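Local atomic coordinates of uncharacterized protein yfeY (Escherichia coli, PDB entry 2QZB), a protein that is of unknown function but belongs to the DUF1131 family and, carrying a signal sequence and a lipoprotein motif, is probably exported to the cell envelope. Residues 44-49 with 61-66; 68-73 with 80-85. One frame throughout, in Å; residues are numbered along the deposited sequence.

Both contacts lie in one antiparallel sheet and pair strands that follow each other in the chain. Contact 1 joins strand 44-52, outermost within the chain, to strand 55-64; its centre is about 15 Å from that of the chain, and two of its six touching residues are exposed. Contact 2, about 6 Å from the chain centre, has no exposed residue among twelve. The middle strands bring them together: Val62 N lies 2.8 Å from Met70 O, a probable hydrogen bond. The chemistry follows position. At the edge, an arginine-glutamate bridge spans the two strands; deeper in, an arginine-aspartate bridge stays within one strand, and apolar side chains carry more of the contact.

Contact 1 of 2, residues 44-49 with 61-66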
loop_
_atom_site.group_PDB
_atom_site.type_symbol
_atom_site.label_atom_id
_atom_site.label_comp_id
_atom_site.label_asym_id
_atom_site.label_seq_id
_atom_site.Cartn_x
_atom_site.Cartn_y
_atom_site.Cartn_z
ATOM N N ARG A 44 -8.123 1.767 -15.646
ATOM C CA ARG A 44 -8.760 0.541 -16.061
ATOM C C ARG A 44 -8.795 -0.383 -14.836
ATOM O O ARG A 44 -8.144 -0.116 -13.821
ATOM C CB ARG A 44 -7.932 -0.112 -17.190
ATOM C CG ARG A 44 -8.184 0.473 -18.622
ATOM C CD ARG A 44 -7.840 1.977 -18.753
ATOM N NE ARG A 44 -7.899 2.404 -20.153
ATOM C CZ ARG A 44 -6.850 2.500 -20.974
ATOM N NH1 ARG A 44 -5.604 2.194 -20.578
ATOM N NH2 ARG A 44 -7.045 2.894 -22.224
ATOM N N LEU A 45 -9.542 -1.470 -14.933
ATOM C CA LEU A 45 -9.760 -2.396 -13.817
ATOM C C LEU A 45 -9.655 -3.850 -14.322
ATOM O O LEU A 45 -10.171 -4.178 -15.407
ATOM C CB LEU A 45 -11.152 -2.117 -13.219
ATOM C CG LEU A 45 -11.545 -2.796 -11.903
ATOM C CD1 LEU A 45 -10.639 -2.373 -10.711
ATOM C CD2 LEU A 45 -12.981 -2.466 -11.602
ATOM N N ARG A 46 -8.985 -4.702 -13.554
ATOM C CA ARG A 46 -8.716 -6.074 -13.916
ATOM C C ARG A 46 -9.054 -6.886 -12.657
ATOM O O ARG A 46 -9.062 -6.329 -11.585
ATOM C CB ARG A 46 -7.211 -6.159 -14.119
ATOM C CG ARG A 46 -6.775 -7.114 -15.030
ATOM C CD ARG A 46 -5.525 -6.605 -15.631
ATOM N NE ARG A 46 -4.326 -6.760 -14.809
ATOM C CZ ARG A 46 -3.139 -6.980 -15.349
ATOM N NH1 ARG A 46 -3.032 -7.078 -16.678
ATOM N NH2 ARG A 46 -2.071 -7.122 -14.578
ATOM N N SER A 47 -9.316 -8.189 -12.773
ATOM C CA SER A 47 -9.577 -8.978 -11.579
ATOM C C SER A 47 -8.749 -10.240 -11.510
ATOM O O SER A 47 -8.077 -10.618 -12.455
ATOM C CB SER A 47 -11.071 -9.254 -11.338
ATOM O OG SER A 47 -11.646 -10.088 -12.344
ATOM N N GLY A 48 -8.813 -10.900 -10.362
ATOM C CA GLY A 48 -8.039 -12.113 -10.136
ATOM C C GLY A 48 -8.525 -12.800 -8.858
ATOM O O GLY A 48 -9.384 -12.288 -8.152
ATOM N N MET A 49 -7.987 -13.965 -8.582
ATOM C CA MET A 49 -8.414 -14.704 -7.417
ATOM C C MET A 49 -7.190 -15.288 -6.862
ATOM O O MET A 49 -6.194 -15.506 -7.587
ATOM C CB MET A 49 -9.409 -15.807 -7.777
ATOM C CG MET A 49 -10.834 -15.304 -7.972
ATOM S SD MET A 49 -12.044 -16.633 -8.177
ATOM C CE MET A 49 -13.528 -15.695 -8.279
ATOM N N GLU A 61 -7.122 -5.312 -9.619
ATOM C CA GLU A 61 -6.011 -4.429 -9.934
ATOM C C GLU A 61 -6.557 -3.235 -10.699
ATOM O O GLU A 61 -7.218 -3.362 -11.751
ATOM C CB GLU A 61 -4.928 -5.163 -10.748
ATOM C CG GLU A 61 -4.055 -6.114 -9.877
ATOM C CD GLU A 61 -3.084 -6.918 -10.697
ATOM O OE1 GLU A 61 -2.003 -7.276 -10.187
ATOM O OE2 GLU A 61 -3.382 -7.162 -11.881
ATOM N N VAL A 62 -6.298 -2.076 -10.144
ATOM C CA VAL A 62 -6.641 -0.829 -10.744
ATOM C C VAL A 62 -5.430 -0.464 -11.589
ATOM O O VAL A 62 -4.328 -0.401 -11.098
ATOM C CB VAL A 62 -6.893 0.232 -9.666
ATOM C CG1 VAL A 62 -7.161 1.569 -10.312
ATOM C CG2 VAL A 62 -8.097 -0.182 -8.762
ATOM N N MET A 63 -5.639 -0.242 -12.867
ATOM C CA MET A 63 -4.519 -0.144 -13.794
ATOM C C MET A 63 -4.351 1.292 -14.264
ATOM O O MET A 63 -5.326 1.969 -14.583
ATOM C CB MET A 63 -4.742 -1.052 -15.016
ATOM C CG MET A 63 -4.984 -2.572 -14.685
ATOM S SD MET A 63 -3.592 -3.354 -13.834
ATOM C CE MET A 63 -2.314 -3.372 -15.062
ATOM N N LYS A 64 -3.114 1.727 -14.329
ATOM C CA LYS A 64 -2.804 3.071 -14.819
ATOM C C LYS A 64 -1.838 2.853 -15.958
ATOM O O LYS A 64 -0.678 2.516 -15.756
ATOM C CB LYS A 64 -2.198 3.944 -13.731
ATOM C CG LYS A 64 -2.092 5.438 -14.151
ATOM C CD LYS A 64 -1.586 6.338 -13.037
ATOM C CE LYS A 64 -0.065 6.420 -13.008
ATOM N NZ LYS A 64 0.403 7.688 -12.311
ATOM N N GLY A 65 -2.368 2.946 -17.166
ATOM C CA GLY A 65 -1.674 2.449 -18.342
ATOM C C GLY A 65 -1.353 0.979 -18.195
ATOM O O GLY A 65 -2.229 0.156 -17.883
ATOM N N ASP A 66 -0.066 0.682 -18.357
ATOM C CA ASP A 66 0.504 -0.656 -18.385
ATOM C C ASP A 66 0.784 -1.237 -16.987
ATOM O O ASP A 66 1.189 -2.414 -16.846
ATOM C CB ASP A 66 1.854 -0.566 -19.154
ATOM C CG ASP A 66 2.539 0.860 -19.041
ATOM O OD1 ASP A 66 3.803 0.926 -18.959
ATOM O OD2 ASP A 66 1.847 1.920 -19.055
HETATM O O HOH W 1 -4.855 0.572 -18.484
#
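Glu61 OE2 is gripped by two N-H groups of one guanidinium, Arg46 NE at 3.1 Å and Arg46 NH2 at 3.0 Å, in a salt bridge across the antiparallel hairpin of strands 44-52 and 55-64. Both nitrogens hold OE2 close to the guanidinium plane; NE meets it nearly along its C-O axis, whereas NH2 approaches from above the carboxylate, the two groups being tilted by 22°. Arg46 and Glu61 form a hydrogen-bonded pair, so their side chains run alongside each other on the same face; the arginine's bend at chi3 (79°) turns its end onto the acid. Met63 covers one face of the same guanidinium. Bent at chi2 and chi3, it lays its methyl CE over the guanidinium centre, 3.7 Å above the plane, with SD 3.6 Å from Arg46 NE. An alanine in place of Glu61 would remove both acceptor contacts and would probably leave the guanidinium less fixed in rotation against Met63. On the other face, Leu45 CD1 meets Val62 CG2 at 3.9 Å, beside helix 32-38, whose Glu32 and Ile35 touch Leu45. The backbone ladder includes a straight bond from Met63 N to Arg44 O, 175° at the hydrogen. Beyond it, one water accepts from Arg44 NH1 at 2.8 Å and donates to Gly65 O at 2.7 Å.

Contact 2 of 2, residues 68-73 with 80-85; sequences VAMVIN and SRIDVL
A beta hairpin of strands 67-73 and 81-84, running antiparallel at 168°, carries a classic beta bulge at its turn end, where Ser80 and Arg81 both face Asn73. Asn73 O is the evidence: it accepts Ser80 N at 2.9 Å and, only weakly, Arg81 N at 3.4 Å. A second classic bulge, Ala69 and Met70 against Val62, lies on the other edge of strand 67-73. Between these points Val71 and Asp83 form a hydrogen-bonded pair, their two N-H groups each meeting the partner's carbonyl oxygen near its plane.

On the face of Val71, Asn73, Arg81 and Asp83, a water links three groups, donating to Val71 O and to Asp83 OD2 (2.7 Å) and accepting from Asn73 ND2 (2.6 Å). Val71 O thus holds both Asp83 N (2.9 Å) and this water. Arg81, almost fully extended, reaches along its own strand and grips Asp83 side-on: NE meets OD2 at 2.7 Å and NH1 meets OD1 at 2.8 Å, each on a syn lone pair. With both carboxylate oxygens held, the rotation of the buried Asp83 is fixed, and the arginine would be expected to stabilise its ionised form.

The opposite face is apolar. Met70, extended beyond CG (chi2 -177°), lies alongside Ile82, its SD 3.9 Å from Ile82 CG2, while Ile72 and Val84 pack nearby.

Strand 55-64 flanks the hairpin on one edge and strand 158-165 on the other, where Ile82 bonds through its backbone to Trp164. Val21 of strand 20-21 covers Met70, Ile82 and Val84, and Ile163 touches Arg81 and Asp83.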
loop_
_atom_site.group_PDB
_atom_site.type_symbol
_atom_site.label_atom_id
_atom_site.label_comp_id
_atom_site.label_asym_id
_atom_site.label_seq_id
_atom_site.Cartn_x
_atom_site.Cartn_y
_atom_site.Cartn_z
ATOM N N VAL A 68 0.203 -1.464 -12.529
ATOM C CA VAL A 68 -0.782 -1.560 -11.482
ATOM C C VAL A 68 -0.692 -0.293 -10.660
ATOM O O VAL A 68 0.373 0.057 -10.176
ATOM C CB VAL A 68 -0.554 -2.843 -10.626
ATOM C CG1 VAL A 68 -1.520 -2.922 -9.496
ATOM C CG2 VAL A 68 -0.691 -4.053 -11.495
ATOM N N ALA A 69 -1.806 0.422 -10.551
ATOM C CA ALA A 69 -1.896 1.619 -9.679
ATOM C C ALA A 69 -2.330 1.282 -8.240
ATOM O O ALA A 69 -1.941 1.978 -7.288
ATOM C CB ALA A 69 -2.872 2.635 -10.264
ATOM N N MET A 70 -3.174 0.248 -8.089
ATOM C CA MET A 70 -3.682 -0.215 -6.764
ATOM C C MET A 70 -4.073 -1.659 -6.906
ATOM O O MET A 70 -4.591 -2.072 -7.961
ATOM C CB MET A 70 -5.014 0.440 -6.298
ATOM C CG MET A 70 -5.151 1.943 -6.251
ATOM S SD MET A 70 -6.773 2.514 -5.605
ATOM C CE MET A 70 -6.714 4.095 -6.401
ATOM N N VAL A 71 -3.916 -2.382 -5.803
ATOM C CA VAL A 71 -4.459 -3.734 -5.627
ATOM C C VAL A 71 -5.487 -3.658 -4.519
ATOM O O VAL A 71 -5.163 -3.223 -3.414
ATOM C CB VAL A 71 -3.384 -4.745 -5.187
ATOM C CG1 VAL A 71 -3.999 -6.194 -5.117
ATOM C CG2 VAL A 71 -2.147 -4.731 -6.128
ATOM N N ILE A 72 -6.720 -4.083 -4.805
ATOM C CA ILE A 72 -7.772 -4.049 -3.854
ATOM C C ILE A 72 -8.116 -5.487 -3.436
ATOM O O ILE A 72 -8.346 -6.377 -4.292
ATOM C CB ILE A 72 -9.008 -3.372 -4.463
ATOM C CG1 ILE A 72 -8.658 -1.964 -4.952
ATOM C CG2 ILE A 72 -10.131 -3.358 -3.453
ATOM C CD1 ILE A 72 -9.795 -1.285 -5.770
ATOM N N ASN A 73 -8.120 -5.710 -2.130
ATOM C CA ASN A 73 -8.422 -7.019 -1.524
ATOM C C ASN A 73 -9.595 -6.879 -0.589
ATOM O O ASN A 73 -9.925 -5.776 -0.147
ATOM C CB ASN A 73 -7.203 -7.595 -0.775
ATOM C CG ASN A 73 -6.197 -8.255 -1.702
ATOM O OD1 ASN A 73 -6.462 -9.321 -2.241
ATOM N ND2 ASN A 73 -5.027 -7.652 -1.862
ATOM N N SER A 80 -10.979 -4.913 2.397
ATOM C CA SER A 80 -10.241 -4.935 3.659
ATOM C C SER A 80 -8.766 -4.470 3.588
ATOM O O SER A 80 -8.130 -4.262 4.626
ATOM C CB SER A 80 -10.298 -6.333 4.254
ATOM O OG SER A 80 -9.643 -7.212 3.390
ATOM N N ARG A 81 -8.242 -4.307 2.367
ATOM C CA ARG A 81 -6.862 -3.847 2.141
ATOM C C ARG A 81 -6.771 -3.236 0.740
ATOM O O ARG A 81 -7.429 -3.752 -0.215
ATOM C CB ARG A 81 -5.863 -5.000 2.270
ATOM C CG ARG A 81 -4.373 -4.626 1.979
ATOM C CD ARG A 81 -3.409 -5.787 2.180
ATOM N NE ARG A 81 -2.090 -5.503 1.633
ATOM C CZ ARG A 81 -0.963 -6.147 1.936
ATOM N NH1 ARG A 81 0.180 -5.801 1.348
ATOM N NH2 ARG A 81 -0.966 -7.153 2.811
ATOM N N ILE A 82 -5.991 -2.145 0.625
ATOM C CA ILE A 82 -5.690 -1.494 -0.688
ATOM C C ILE A 82 -4.219 -1.154 -0.652
ATOM O O ILE A 82 -3.775 -0.433 0.267
ATOM C CB ILE A 82 -6.479 -0.186 -0.916
ATOM C CG1 ILE A 82 -7.993 -0.431 -0.819
ATOM C CG2 ILE A 82 -6.103 0.459 -2.313
ATOM C CD1 ILE A 82 -8.849 0.799 -0.403
ATOM N N ASP A 83 -3.453 -1.716 -1.580
ATOM C CA ASP A 83 -2.060 -1.308 -1.767
ATOM C C ASP A 83 -1.983 -0.261 -2.891
ATOM O O ASP A 83 -2.527 -0.483 -3.969
ATOM C CB ASP A 83 -1.218 -2.510 -2.139
ATOM C CG ASP A 83 -1.276 -3.620 -1.075
ATOM O OD1 ASP A 83 -0.300 -4.371 -0.961
ATOM O OD2 ASP A 83 -2.307 -3.741 -0.373
ATOM N N VAL A 84 -1.349 0.873 -2.630
ATOM C CA VAL A 84 -1.326 1.966 -3.596
ATOM C C VAL A 84 0.076 2.022 -4.155
ATOM O O VAL A 84 1.060 2.072 -3.403
ATOM C CB VAL A 84 -1.765 3.323 -3.004
ATOM C CG1 VAL A 84 -1.718 4.468 -4.081
ATOM C CG2 VAL A 84 -3.182 3.237 -2.454
ATOM N N LEU A 85 0.182 1.979 -5.469
ATOM C CA LEU A 85 1.486 2.117 -6.118
ATOM C C LEU A 85 1.544 3.335 -7.038
ATOM O O LEU A 85 2.587 3.643 -7.606
ATOM C CB LEU A 85 1.796 0.851 -6.910
ATOM C CG LEU A 85 1.777 -0.474 -6.126
ATOM C CD1 LEU A 85 0.403 -1.136 -6.006
ATOM C CD2 LEU A 85 2.656 -1.410 -6.837
HETATM O O HOH W 2 -4.326 -5.187 -1.483
#